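Local coordinates for 24-sterol C-methyltransferase (Haloferax volcanii, PDB 6F5Z), which probably transfers methyl groups from S-adenosylmethionine, working as a complex with the methyltransferase activator Trm112, at residues 3-8 with 70-74; 108-114 with 136-142; 114-120 with 158-163. The contacts are given in a common frame with arbitrary orientation. Where two conformers were deposited one is given. Residue numbers count along the deposited sequence, not the author numbering.

In the fold
The three contacts meet around the S-adenosyl-homocysteine (SAH) pocket of a Rossmann-like methyltransferase fold. Contact 1 lays the N-terminal helix 3-11 over the start of helix 72-80 beside the adenosine; in contact 2 strand 104-110, whose C-terminal end and following turn (Met110, Glu111, Ala112) meet SAH, pairs with parallel strand 134-140. Their centres are about 17 Å apart and their nearest atoms about 6 Å; they do not touch each other, but both touch SAH. Contact 3 shares Tyr114 with contact 2, with centres about 11 Å apart; its Tyr115 side chain is about 3 Å from SAH, and it reaches contact 1 where Phe7 CZ lies 3.6 Å from Tyr115 CZ and Phe7 CE2 3.7 Å from Ile158 CD1.

Contact 1 of 3, residues 3-8 with 70-74; sequences VRDEFD and GSPEM. With SAH (S-adenosyl-L-homocysteine), chain G.
Arg4 overlaps Pro72 with one face of its guanidinium, Arg4 NH2 lying 3.7 Å from Pro72 CG. This is the SAH-binding C-terminal end of the parallel strands in a Rossmann-like methyltransferase: helix 3-11 covers the turn after strand 64-69 and the start of helix 72-80. Register runs Val3-Gly70 (CA-CA 5.9 Å), Arg4-Ser71 (4.4 Å) and Asp8-Glu73 (6.3 Å). Residues 3-8 are helical; Ser71 (phi/psi -100/111) is the N-cap of 72-80, its OG accepting from Met74 N at 3.1 Å and donating to Asp8 OD1 at 2.8 Å. Arg4 (chi1 p, chi2 t, chi3 m) forms two salt bridges, each weak in hydrogen-bond geometry: NH1 to Glu73 OE2 at 2.8 Å and NE to Asp8 OD2 at 3.4 Å. Between them Asp8 OD1 and Glu73 OE2 come within 3.0 Å. Val3 CG1 packs on Gly70 CA at 3.8 Å, where a CB would clash. One face of Phe7 (chi1 m) meets SAH C2', and Gly70 N lies 3.0 Å from SAH N3.

Contact 2 of 3, residues 108-114 with 136-142; sequences WSMEAFY and FYCAVNY. With SAH (S-adenosyl-L-homocysteine), chain G.
Ala139 CB sits 3.4 Å from Met110 SD and 4.4 Å from Trp108 CH2, while Trp108 CE3 touches Tyr137 CB at 3.7 Å. On the other sheet face Phe113 (chi1 t) packs CB against Cys138 SG at 3.9 Å, its ring in an oblique sulfur-aromatic contact, and Phe136 CE1 meets Ser109 CB at 4.0 Å. Beyond the strands, Tyr142 CB lies over the Tyr114 ring, a CH-pi contact 3.5 Å from its centroid. Strands 108-110 and 136-140 run parallel (1°, axes 4.9 Å apart), pairing Trp108-Tyr137, Ser109-Cys138 and Met110-Ala139; a beta-alpha-beta crossover through helix 119-129 joins these neighbours in the Rossmann-like sheet. Ser109 N donates to Tyr137 O (2.9 Å), Ala139 N to Ser109 O (2.8 Å) and Glu111 N to Ala139 O (2.9 Å). Water 1 links Ser109 OG (2.9 Å), Phe113 N (2.9 Å) and Ala139 O (3.1 Å). Glu111 turns the chain (phi/psi 54/40); its OE1 accepts from Asn141 N (2.8 Å) and Tyr114 OH (2.6 Å). SAH N donates to Met110 O at 2.9 Å.

Contact 3 of 3, residues 114-120 with 158-163; sequences YYAADPH and IDMTRW
Tyr114 and Tyr115 end a short 3-10 segment against which the irregular but mostly extended residues 158-163 are laid, with CA-CA distances of 4.9 Å for Tyr114-Thr161 and 5.0 Å for Tyr115-Met160. A single direct hydrogen bond fixes the register: Thr161 N donates to Tyr114 O at 2.9 Å, and Met160 CA adds a CA-H...O contact to that oxygen at 3.3 Å. Met160 (chi1 m, chi2 t, chi3 p) reaches along both tyrosines, its CE 3.6 Å from Tyr114 CE1 and its CG 4.1 Å from Tyr115 CD1. Ile158 CG2 lies 4.2 Å from Tyr115 CD1, at the ring edge, and Ile158 also touches Phe7 on helix 3-11. Further along, the chain opens through Ala116 and Ala117 to Asp118, the N-cap of helix 119-129. At the helix start, Pro119 is the bump between Thr161 and Trp163: its CG lies 3.5 Å from Thr161 OG1 and its CB 3.8 Å from Trp163 CH2. His120 (chi1 m) places CE1 3.5 Å from Trp163 CZ2, which lies over one face of the His120 ring, the ring planes at 45°.

Two waters fill the hollow between the backbones. Water 2 donates to Tyr115 O (3.0 Å) and Asp159 O (2.7 Å); water 3 donates to Ala116 O (2.7 Å) and Asp159 O (2.8 Å) and accepts from Thr161 OG1 (2.7 Å). Carbonyls cannot bond to one another, so the join beside the SAH-lining Tyr115 relies on donating waters and apolar fit more than on direct backbone bonds.

Contact 1 of 3, residues 3-8 with 70-74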
loop_
_atom_site.group_PDB
_atom_site.type_symbol
_atom_site.label_atom_id
_atom_site.label_comp_id
_atom_site.label_asym_id
_atom_site.label_seq_id
_atom_site.Cartn_x
_atom_site.Cartn_y
_atom_site.Cartn_z
ATOM N N VAL B 3 17.529 -10.826 23.889
ATOM C CA VAL B 3 16.244 -11.153 23.256
ATOM C C VAL B 3 15.678 -12.398 23.874
ATOM O O VAL B 3 14.507 -12.381 24.266
ATOM C CB VAL B 3 16.366 -11.302 21.704
ATOM C CG1 VAL B 3 15.060 -11.785 21.071
ATOM C CG2 VAL B 3 16.817 -10.003 21.069
ATOM N N ARG B 4 16.487 -13.496 23.960
ATOM C CA ARG B 4 15.945 -14.730 24.534
ATOM C C ARG B 4 15.590 -14.542 26.015
ATOM O O ARG B 4 14.573 -15.083 26.433
ATOM C CB ARG B 4 16.806 -15.990 24.254
ATOM C CG ARG B 4 18.034 -16.214 25.112
ATOM C CD ARG B 4 18.597 -17.605 24.864
ATOM N NE ARG B 4 17.643 -18.658 25.235
ATOM C CZ ARG B 4 17.842 -19.962 25.056
ATOM N NH1 ARG B 4 16.912 -20.836 25.418
ATOM N NH2 ARG B 4 18.971 -20.401 24.513
ATOM N N ASP B 5 16.334 -13.700 26.773
ATOM C CA ASP B 5 15.997 -13.431 28.180
ATOM C C ASP B 5 14.635 -12.729 28.287
ATOM O O ASP B 5 13.782 -13.160 29.071
ATOM C CB ASP B 5 17.074 -12.573 28.868
ATOM C CG ASP B 5 18.328 -13.315 29.306
ATOM O OD1 ASP B 5 18.224 -14.518 29.645
ATOM O OD2 ASP B 5 19.410 -12.682 29.341
ATOM N N GLU B 6 14.434 -11.664 27.483
ATOM C CA GLU B 6 13.219 -10.850 27.458
ATOM C C GLU B 6 12.003 -11.611 26.937
ATOM O O GLU B 6 10.903 -11.398 27.456
ATOM C CB GLU B 6 13.444 -9.593 26.598
ATOM C CG GLU B 6 12.283 -8.601 26.559
ATOM C CD GLU B 6 12.124 -7.678 27.755
ATOM O OE1 GLU B 6 13.147 -7.291 28.365
ATOM O OE2 GLU B 6 10.969 -7.296 28.048
ATOM N N PHE B 7 12.172 -12.448 25.884
ATOM C CA PHE B 7 10.999 -13.076 25.290
ATOM C C PHE B 7 10.744 -14.553 25.627
ATOM O O PHE B 7 9.720 -15.082 25.196
ATOM C CB PHE B 7 11.026 -12.871 23.765
ATOM C CG PHE B 7 10.825 -11.410 23.443
ATOM C CD1 PHE B 7 9.548 -10.859 23.412
ATOM C CD2 PHE B 7 11.912 -10.579 23.213
ATOM C CE1 PHE B 7 9.368 -9.487 23.166
ATOM C CE2 PHE B 7 11.726 -9.217 22.933
ATOM C CZ PHE B 7 10.459 -8.692 22.901
ATOM N N ASP B 8 11.591 -15.220 26.425
ATOM C CA ASP B 8 11.303 -16.632 26.750
ATOM C C ASP B 8 10.038 -16.784 27.601
ATOM O O ASP B 8 9.260 -17.718 27.368
ATOM C CB ASP B 8 12.516 -17.347 27.359
ATOM C CG ASP B 8 13.620 -17.720 26.359
ATOM O OD1 ASP B 8 13.416 -17.520 25.119
ATOM O OD2 ASP B 8 14.697 -18.187 26.809
ATOM N N GLY B 70 14.652 -14.410 17.639
ATOM C CA GLY B 70 15.853 -14.498 18.471
ATOM C C GLY B 70 15.663 -15.391 19.692
ATOM O O GLY B 70 16.625 -15.633 20.427
ATOM N N SER B 71 14.417 -15.842 19.948
ATOM C CA SER B 71 14.077 -16.736 21.056
ATOM C C SER B 71 13.958 -18.179 20.557
ATOM O O SER B 71 12.986 -18.506 19.860
ATOM C CB SER B 71 12.784 -16.301 21.742
ATOM O OG SER B 71 12.254 -17.340 22.558
ATOM N N PRO B 72 14.888 -19.089 20.949
ATOM C CA PRO B 72 14.765 -20.499 20.519
ATOM C C PRO B 72 13.458 -21.156 20.960
ATOM O O PRO B 72 12.890 -21.929 20.188
ATOM C CB PRO B 72 15.997 -21.179 21.150
ATOM C CG PRO B 72 16.976 -20.042 21.362
ATOM C CD PRO B 72 16.116 -18.874 21.737
ATOM N N GLU B 73 12.951 -20.821 22.156
ATOM C CA GLU B 73 11.677 -21.355 22.673
ATOM C C GLU B 73 10.500 -20.901 21.791
ATOM O O GLU B 73 9.573 -21.672 21.515
ATOM C CB GLU B 73 11.440 -20.898 24.127
ATOM C CG GLU B 73 12.322 -21.606 25.149
ATOM C CD GLU B 73 13.666 -20.977 25.471
ATOM O OE1 GLU B 73 14.132 -21.166 26.619
ATOM O OE2 GLU B 73 14.255 -20.301 24.594
ATOM N N MET B 74 10.554 -19.628 21.343
ATOM C CA MET B 74 9.513 -19.083 20.491
ATOM C C MET B 74 9.406 -19.859 19.165
ATOM O O MET B 74 8.287 -20.231 18.778
ATOM C CB MET B 74 9.777 -17.600 20.207
ATOM C CG MET B 74 8.572 -16.858 19.782
ATOM S SD MET B 74 7.261 -16.644 21.026
ATOM C CE MET B 74 7.949 -15.292 22.049
HETATM N N SAH G . 5.082 -11.123 15.487
HETATM C CA SAH G . 4.549 -11.804 16.698
HETATM C CB SAH G . 5.469 -11.667 17.975
HETATM C CG SAH G . 5.612 -10.227 18.458
HETATM S SD SAH G . 6.666 -10.151 19.953
HETATM C C SAH G . 3.121 -11.315 17.056
HETATM O O SAH G . 2.628 -10.431 16.233
HETATM O OXT SAH G . 2.520 -11.742 18.015
HETATM C "C5'" SAH G . 8.303 -9.765 19.285
HETATM C "C4'" SAH G . 9.026 -10.971 18.715
HETATM O "O4'" SAH G . 10.261 -10.501 18.115
HETATM C "C3'" SAH G . 9.418 -11.964 19.815
HETATM O "O3'" SAH G . 9.053 -13.307 19.494
HETATM C "C2'" SAH G . 10.916 -11.707 20.013
HETATM O "O2'" SAH G . 11.672 -12.827 20.470
HETATM C "C1'" SAH G . 11.354 -11.251 18.621
HETATM N N9 SAH G . 12.533 -10.384 18.608
HETATM C C8 SAH G . 12.702 -9.205 19.294
HETATM N N7 SAH G . 13.845 -8.608 19.056
HETATM C C5 SAH G . 14.473 -9.447 18.147
HETATM C C6 SAH G . 15.726 -9.383 17.497
HETATM N N6 SAH G . 16.625 -8.409 17.698
HETATM N N1 SAH G . 16.051 -10.392 16.651
HETATM C C2 SAH G . 15.187 -11.404 16.490
HETATM N N3 SAH G . 13.983 -11.573 17.044
HETATM C C4 SAH G . 13.675 -10.548 17.866
#

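Contact 2 of 3, residues 108-114 with 136-142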
loop_
_atom_site.group_PDB
_atom_site.type_symbol
_atom_site.label_atom_id
_atom_site.label_comp_id
_atom_site.label_asym_id
_atom_site.label_seq_id
_atom_site.Cartn_x
_atom_site.Cartn_y
_atom_site.Cartn_z
ATOM N N TRP B 108 7.535 -9.522 6.326
ATOM C CA TRP B 108 6.493 -9.105 7.237
ATOM C C TRP B 108 7.102 -8.988 8.627
ATOM O O TRP B 108 7.930 -9.811 9.014
ATOM C CB TRP B 108 5.411 -10.214 7.304
ATOM C CG TRP B 108 4.508 -10.133 8.505
ATOM C CD1 TRP B 108 4.676 -10.779 9.702
ATOM C CD2 TRP B 108 3.351 -9.292 8.656
ATOM N NE1 TRP B 108 3.652 -10.432 10.579
ATOM C CE2 TRP B 108 2.847 -9.493 9.968
ATOM C CE3 TRP B 108 2.691 -8.380 7.802
ATOM C CZ2 TRP B 108 1.662 -8.894 10.408
ATOM C CZ3 TRP B 108 1.539 -7.747 8.253
ATOM C CH2 TRP B 108 1.061 -7.977 9.566
ATOM N N SER B 109 6.676 -7.990 9.388
ATOM C CA SER B 109 7.040 -7.933 10.790
ATOM C C SER B 109 5.920 -7.251 11.572
ATOM O O SER B 109 5.491 -6.154 11.217
ATOM C CB SER B 109 8.387 -7.254 10.983
ATOM O OG SER B 109 8.738 -7.212 12.359
ATOM N N MET B 110 5.468 -7.887 12.652
ATOM C CA MET B 110 4.427 -7.284 13.502
ATOM C C MET B 110 4.952 -7.252 14.947
ATOM O O MET B 110 5.414 -8.284 15.480
ATOM C CB MET B 110 3.135 -8.123 13.456
ATOM C CG MET B 110 2.099 -7.783 14.524
ATOM S SD MET B 110 1.380 -6.147 14.238
ATOM C CE MET B 110 0.009 -6.140 15.416
ATOM N N GLU B 111 4.857 -6.075 15.571
ATOM C CA GLU B 111 5.191 -5.908 16.979
ATOM C C GLU B 111 6.598 -6.407 17.312
ATOM O O GLU B 111 6.806 -6.891 18.445
ATOM C CB GLU B 111 4.109 -6.632 17.833
ATOM C CG GLU B 111 2.831 -5.819 17.929
ATOM C CD GLU B 111 3.028 -4.634 18.853
ATOM O OE1 GLU B 111 3.753 -3.683 18.468
ATOM O OE2 GLU B 111 2.557 -4.705 20.012
ATOM N N ALA B 112 7.586 -6.158 16.437
ATOM C CA ALA B 112 8.948 -6.641 16.692
ATOM C C ALA B 112 9.995 -5.659 16.256
ATOM O O ALA B 112 11.085 -5.632 16.802
ATOM C CB ALA B 112 9.190 -7.958 15.950
ATOM N N PHE B 113 9.707 -4.887 15.198
ATOM C CA PHE B 113 10.755 -4.076 14.594
ATOM C C PHE B 113 11.445 -3.117 15.550
ATOM O O PHE B 113 12.662 -2.936 15.441
ATOM C CB PHE B 113 10.224 -3.320 13.368
ATOM C CG PHE B 113 11.212 -2.367 12.747
ATOM C CD1 PHE B 113 12.187 -2.829 11.877
ATOM C CD2 PHE B 113 11.210 -1.017 13.094
ATOM C CE1 PHE B 113 13.119 -1.933 11.326
ATOM C CE2 PHE B 113 12.159 -0.131 12.565
ATOM C CZ PHE B 113 13.089 -0.595 11.681
ATOM N N TYR B 114 10.672 -2.545 16.454
ATOM C CA TYR B 114 11.182 -1.519 17.348
ATOM C C TYR B 114 12.078 -2.101 18.443
ATOM O O TYR B 114 12.629 -1.317 19.222
ATOM C CB TYR B 114 10.046 -0.679 17.887
ATOM C CG TYR B 114 8.915 -1.491 18.473
ATOM C CD1 TYR B 114 8.977 -1.961 19.781
ATOM C CD2 TYR B 114 7.746 -1.728 17.750
ATOM C CE1 TYR B 114 7.920 -2.658 20.356
ATOM C CE2 TYR B 114 6.688 -2.451 18.304
ATOM C CZ TYR B 114 6.766 -2.898 19.617
ATOM O OH TYR B 114 5.701 -3.547 20.213
ATOM N N PHE B 136 8.111 -4.722 2.112
ATOM C CA PHE B 136 8.281 -4.881 3.551
ATOM C C PHE B 136 7.018 -4.292 4.177
ATOM O O PHE B 136 6.751 -3.091 4.010
ATOM C CB PHE B 136 9.552 -4.133 4.069
ATOM C CG PHE B 136 9.686 -4.113 5.587
ATOM C CD1 PHE B 136 9.354 -5.238 6.350
ATOM C CD2 PHE B 136 10.210 -3.003 6.237
ATOM C CE1 PHE B 136 9.492 -5.223 7.732
ATOM C CE2 PHE B 136 10.395 -3.006 7.610
ATOM C CZ PHE B 136 10.039 -4.111 8.354
ATOM N N TYR B 137 6.289 -5.125 4.960
ATOM C CA TYR B 137 5.103 -4.709 5.707
ATOM C C TYR B 137 5.538 -4.634 7.178
ATOM O O TYR B 137 5.805 -5.684 7.784
ATOM C CB TYR B 137 3.959 -5.723 5.497
ATOM C CG TYR B 137 3.104 -5.371 4.302
ATOM C CD1 TYR B 137 3.618 -5.425 3.009
ATOM C CD2 TYR B 137 1.780 -4.979 4.464
ATOM C CE1 TYR B 137 2.861 -5.010 1.911
ATOM C CE2 TYR B 137 1.003 -4.582 3.373
ATOM C CZ TYR B 137 1.551 -4.581 2.101
ATOM O OH TYR B 137 0.778 -4.147 1.049
ATOM N N CYS B 138 5.622 -3.409 7.720
ATOM C CA CYS B 138 6.104 -3.168 9.056
ATOM C C CYS B 138 4.940 -2.669 9.912
ATOM O O CYS B 138 4.506 -1.521 9.740
ATOM C CB CYS B 138 7.206 -2.110 8.972
ATOM S SG CYS B 138 7.952 -1.711 10.567
ATOM N N ALA B 139 4.454 -3.538 10.839
ATOM C CA ALA B 139 3.297 -3.164 11.644
ATOM C C ALA B 139 3.758 -3.052 13.090
ATOM O O ALA B 139 4.432 -3.977 13.596
ATOM C CB ALA B 139 2.212 -4.213 11.520
ATOM N N VAL B 140 3.420 -1.929 13.749
ATOM C CA VAL B 140 3.904 -1.692 15.093
ATOM C C VAL B 140 2.835 -1.027 15.932
ATOM O O VAL B 140 2.113 -0.152 15.433
ATOM C CB VAL B 140 5.199 -0.835 15.138
ATOM C CG1 VAL B 140 6.379 -1.540 14.455
ATOM C CG2 VAL B 140 4.982 0.549 14.531
ATOM N N ASN B 141 2.822 -1.355 17.247
ATOM C CA ASN B 141 1.939 -0.687 18.196
ATOM C C ASN B 141 2.686 0.302 19.080
ATOM O O ASN B 141 2.032 1.091 19.755
ATOM C CB ASN B 141 1.164 -1.705 19.070
ATOM C CG ASN B 141 0.178 -2.494 18.251
ATOM O OD1 ASN B 141 -0.187 -2.076 17.169
ATOM N ND2 ASN B 141 -0.251 -3.656 18.716
ATOM N N TYR B 142 4.027 0.270 19.067
ATOM C CA TYR B 142 4.859 1.171 19.858
ATOM C C TYR B 142 5.385 2.220 18.871
ATOM O O TYR B 142 6.227 1.893 18.025
ATOM C CB TYR B 142 6.011 0.391 20.494
ATOM C CG TYR B 142 6.959 1.252 21.300
ATOM C CD1 TYR B 142 6.587 1.753 22.551
ATOM C CD2 TYR B 142 8.223 1.549 20.826
ATOM C CE1 TYR B 142 7.473 2.514 23.319
ATOM C CE2 TYR B 142 9.132 2.278 21.596
ATOM C CZ TYR B 142 8.744 2.770 22.832
ATOM O OH TYR B 142 9.645 3.490 23.589
HETATM N N SAH G . 5.082 -11.123 15.487
HETATM C CA SAH G . 4.549 -11.804 16.698
HETATM C CB SAH G . 5.469 -11.667 17.975
HETATM C CG SAH G . 5.612 -10.227 18.458
HETATM S SD SAH G . 6.666 -10.151 19.953
HETATM C C SAH G . 3.121 -11.315 17.056
HETATM O O SAH G . 2.628 -10.431 16.233
HETATM O OXT SAH G . 2.520 -11.742 18.015
HETATM C "C5'" SAH G . 8.303 -9.765 19.285
HETATM C "C4'" SAH G . 9.026 -10.971 18.715
HETATM O "O4'" SAH G . 10.261 -10.501 18.115
HETATM C "C3'" SAH G . 9.418 -11.964 19.815
HETATM O "O3'" SAH G . 9.053 -13.307 19.494
HETATM C "C2'" SAH G . 10.916 -11.707 20.013
HETATM O "O2'" SAH G . 11.672 -12.827 20.470
HETATM C "C1'" SAH G . 11.354 -11.251 18.621
HETATM N N9 SAH G . 12.533 -10.384 18.608
HETATM C C8 SAH G . 12.702 -9.205 19.294
HETATM N N7 SAH G . 13.845 -8.608 19.056
HETATM C C5 SAH G . 14.473 -9.447 18.147
HETATM C C6 SAH G . 15.726 -9.383 17.497
HETATM N N6 SAH G . 16.625 -8.409 17.698
HETATM N N1 SAH G . 16.051 -10.392 16.651
HETATM C C2 SAH G . 15.187 -11.404 16.490
HETATM N N3 SAH G . 13.983 -11.573 17.044
HETATM C C4 SAH G . 13.675 -10.548 17.866
HETATM O O HOH W 1 7.270 -5.112 13.649
#

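Contact 3 of 3, residues 114-120 with 158-163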
loop_
_atom_site.group_PDB
_atom_site.type_symbol
_atom_site.label_atom_id
_atom_site.label_comp_id
_atom_site.label_asym_id
_atom_site.label_seq_id
_atom_site.Cartn_x
_atom_site.Cartn_y
_atom_site.Cartn_z
ATOM N N TYR B 114 10.672 -2.545 16.454
ATOM C CA TYR B 114 11.182 -1.519 17.348
ATOM C C TYR B 114 12.078 -2.101 18.443
ATOM O O TYR B 114 12.629 -1.317 19.222
ATOM C CB TYR B 114 10.046 -0.679 17.887
ATOM C CG TYR B 114 8.915 -1.491 18.473
ATOM C CD1 TYR B 114 8.977 -1.961 19.781
ATOM C CD2 TYR B 114 7.746 -1.728 17.750
ATOM C CE1 TYR B 114 7.920 -2.658 20.356
ATOM C CE2 TYR B 114 6.688 -2.451 18.304
ATOM C CZ TYR B 114 6.766 -2.898 19.617
ATOM O OH TYR B 114 5.701 -3.547 20.213
ATOM N N TYR B 115 12.278 -3.429 18.487
ATOM C CA TYR B 115 13.251 -3.990 19.428
ATOM C C TYR B 115 14.620 -4.121 18.736
ATOM O O TYR B 115 15.606 -4.488 19.399
ATOM C CB TYR B 115 12.803 -5.391 19.895
ATOM C CG TYR B 115 11.511 -5.407 20.671
ATOM C CD1 TYR B 115 11.441 -4.886 21.965
ATOM C CD2 TYR B 115 10.364 -5.988 20.140
ATOM C CE1 TYR B 115 10.257 -4.939 22.700
ATOM C CE2 TYR B 115 9.163 -5.990 20.842
ATOM C CZ TYR B 115 9.114 -5.474 22.125
ATOM O OH TYR B 115 7.935 -5.519 22.843
ATOM N N ALA B 116 14.713 -3.871 17.406
ATOM C CA ALA B 116 16.005 -4.004 16.707
ATOM C C ALA B 116 17.046 -3.124 17.386
ATOM O O ALA B 116 16.727 -1.984 17.728
ATOM C CB ALA B 116 15.879 -3.596 15.247
ATOM N N ALA B 117 18.282 -3.637 17.539
ATOM C CA ALA B 117 19.380 -2.865 18.157
ATOM C C ALA B 117 19.786 -1.684 17.286
ATOM O O ALA B 117 20.158 -0.625 17.805
ATOM C CB ALA B 117 20.585 -3.781 18.412
ATOM N N ASP B 118 19.722 -1.858 15.952
ATOM C CA ASP B 118 20.135 -0.806 15.038
ATOM C C ASP B 118 19.072 -0.818 13.939
ATOM O O ASP B 118 19.226 -1.473 12.911
ATOM C CB ASP B 118 21.539 -1.144 14.520
ATOM C CG ASP B 118 22.168 -0.179 13.533
ATOM O OD1 ASP B 118 21.477 0.742 13.076
ATOM O OD2 ASP B 118 23.349 -0.381 13.183
ATOM N N PRO B 119 17.919 -0.182 14.214
ATOM C CA PRO B 119 16.790 -0.262 13.270
ATOM C C PRO B 119 17.106 0.205 11.854
ATOM O O PRO B 119 16.586 -0.356 10.871
ATOM C CB PRO B 119 15.703 0.587 13.945
ATOM C CG PRO B 119 16.458 1.500 14.898
ATOM C CD PRO B 119 17.563 0.603 15.410
ATOM N N HIS B 120 17.955 1.243 11.719
ATOM C CA HIS B 120 18.323 1.691 10.377
ATOM C C HIS B 120 19.091 0.564 9.635
ATOM O O HIS B 120 18.842 0.333 8.447
ATOM C CB HIS B 120 19.142 2.988 10.481
ATOM C CG HIS B 120 18.283 4.173 10.817
ATOM N ND1 HIS B 120 18.362 4.835 12.038
ATOM C CD2 HIS B 120 17.352 4.787 10.047
ATOM C CE1 HIS B 120 17.486 5.834 11.956
ATOM N NE2 HIS B 120 16.847 5.829 10.774
ATOM N N ILE B 158 14.997 -4.240 27.037
ATOM C CA ILE B 158 15.638 -3.932 25.742
ATOM C C ILE B 158 15.344 -2.455 25.418
ATOM O O ILE B 158 14.220 -1.985 25.635
ATOM C CB ILE B 158 15.044 -4.867 24.644
ATOM C CG1 ILE B 158 15.457 -6.323 24.887
ATOM C CG2 ILE B 158 15.394 -4.395 23.190
ATOM C CD1 ILE B 158 14.711 -7.330 23.983
ATOM N N ASP B 159 16.325 -1.749 24.864
ATOM C CA ASP B 159 16.172 -0.364 24.432
ATOM C C ASP B 159 15.357 -0.390 23.137
ATOM O O ASP B 159 15.812 -0.915 22.108
ATOM C CB ASP B 159 17.538 0.278 24.165
ATOM C CG ASP B 159 18.445 0.355 25.381
ATOM O OD1 ASP B 159 17.976 0.823 26.446
ATOM O OD2 ASP B 159 19.641 -0.009 25.254
ATOM N N MET B 160 14.155 0.162 23.213
ATOM C CA MET B 160 13.187 0.221 22.115
ATOM C C MET B 160 13.344 1.514 21.280
ATOM O O MET B 160 13.698 2.568 21.835
ATOM C CB MET B 160 11.771 0.148 22.712
ATOM C CG MET B 160 11.549 -1.107 23.567
ATOM S SD MET B 160 10.108 -0.943 24.657
ATOM C CE MET B 160 8.784 -1.131 23.461
ATOM N N THR B 161 13.011 1.458 19.979
ATOM C CA THR B 161 13.056 2.621 19.115
ATOM C C THR B 161 11.629 3.145 18.981
ATOM O O THR B 161 10.727 2.417 18.555
ATOM C CB THR B 161 13.704 2.256 17.779
ATOM O OG1 THR B 161 15.096 2.031 18.030
ATOM C CG2 THR B 161 13.569 3.380 16.733
ATOM N N ARG B 162 11.431 4.412 19.336
ATOM C CA ARG B 162 10.110 5.026 19.314
ATOM C C ARG B 162 10.109 6.063 18.215
ATOM O O ARG B 162 10.682 7.136 18.367
ATOM C CB ARG B 162 9.782 5.666 20.671
ATOM C CG ARG B 162 8.272 5.849 20.831
ATOM C CD ARG B 162 7.944 6.278 22.256
ATOM N NE ARG B 162 7.996 7.735 22.366
ATOM C CZ ARG B 162 8.156 8.402 23.504
ATOM N NH1 ARG B 162 8.149 9.725 23.507
ATOM N NH2 ARG B 162 8.353 7.751 24.641
ATOM N N TRP B 163 9.538 5.717 17.061
ATOM C CA TRP B 163 9.512 6.640 15.944
ATOM C C TRP B 163 8.111 7.112 15.675
ATOM O O TRP B 163 7.152 6.363 15.901
ATOM C CB TRP B 163 10.012 5.972 14.656
ATOM C CG TRP B 163 11.501 5.828 14.522
ATOM C CD1 TRP B 163 12.482 6.472 15.242
ATOM C CD2 TRP B 163 12.174 4.965 13.607
ATOM N NE1 TRP B 163 13.727 6.040 14.831
ATOM C CE2 TRP B 163 13.562 5.125 13.808
ATOM C CE3 TRP B 163 11.729 4.041 12.647
ATOM C CZ2 TRP B 163 14.509 4.383 13.071
ATOM C CZ3 TRP B 163 12.656 3.338 11.903
ATOM C CH2 TRP B 163 14.030 3.504 12.123
HETATM O O HOH W 2 17.454 -2.830 21.032
HETATM O O HOH W 3 16.032 0.005 19.492
#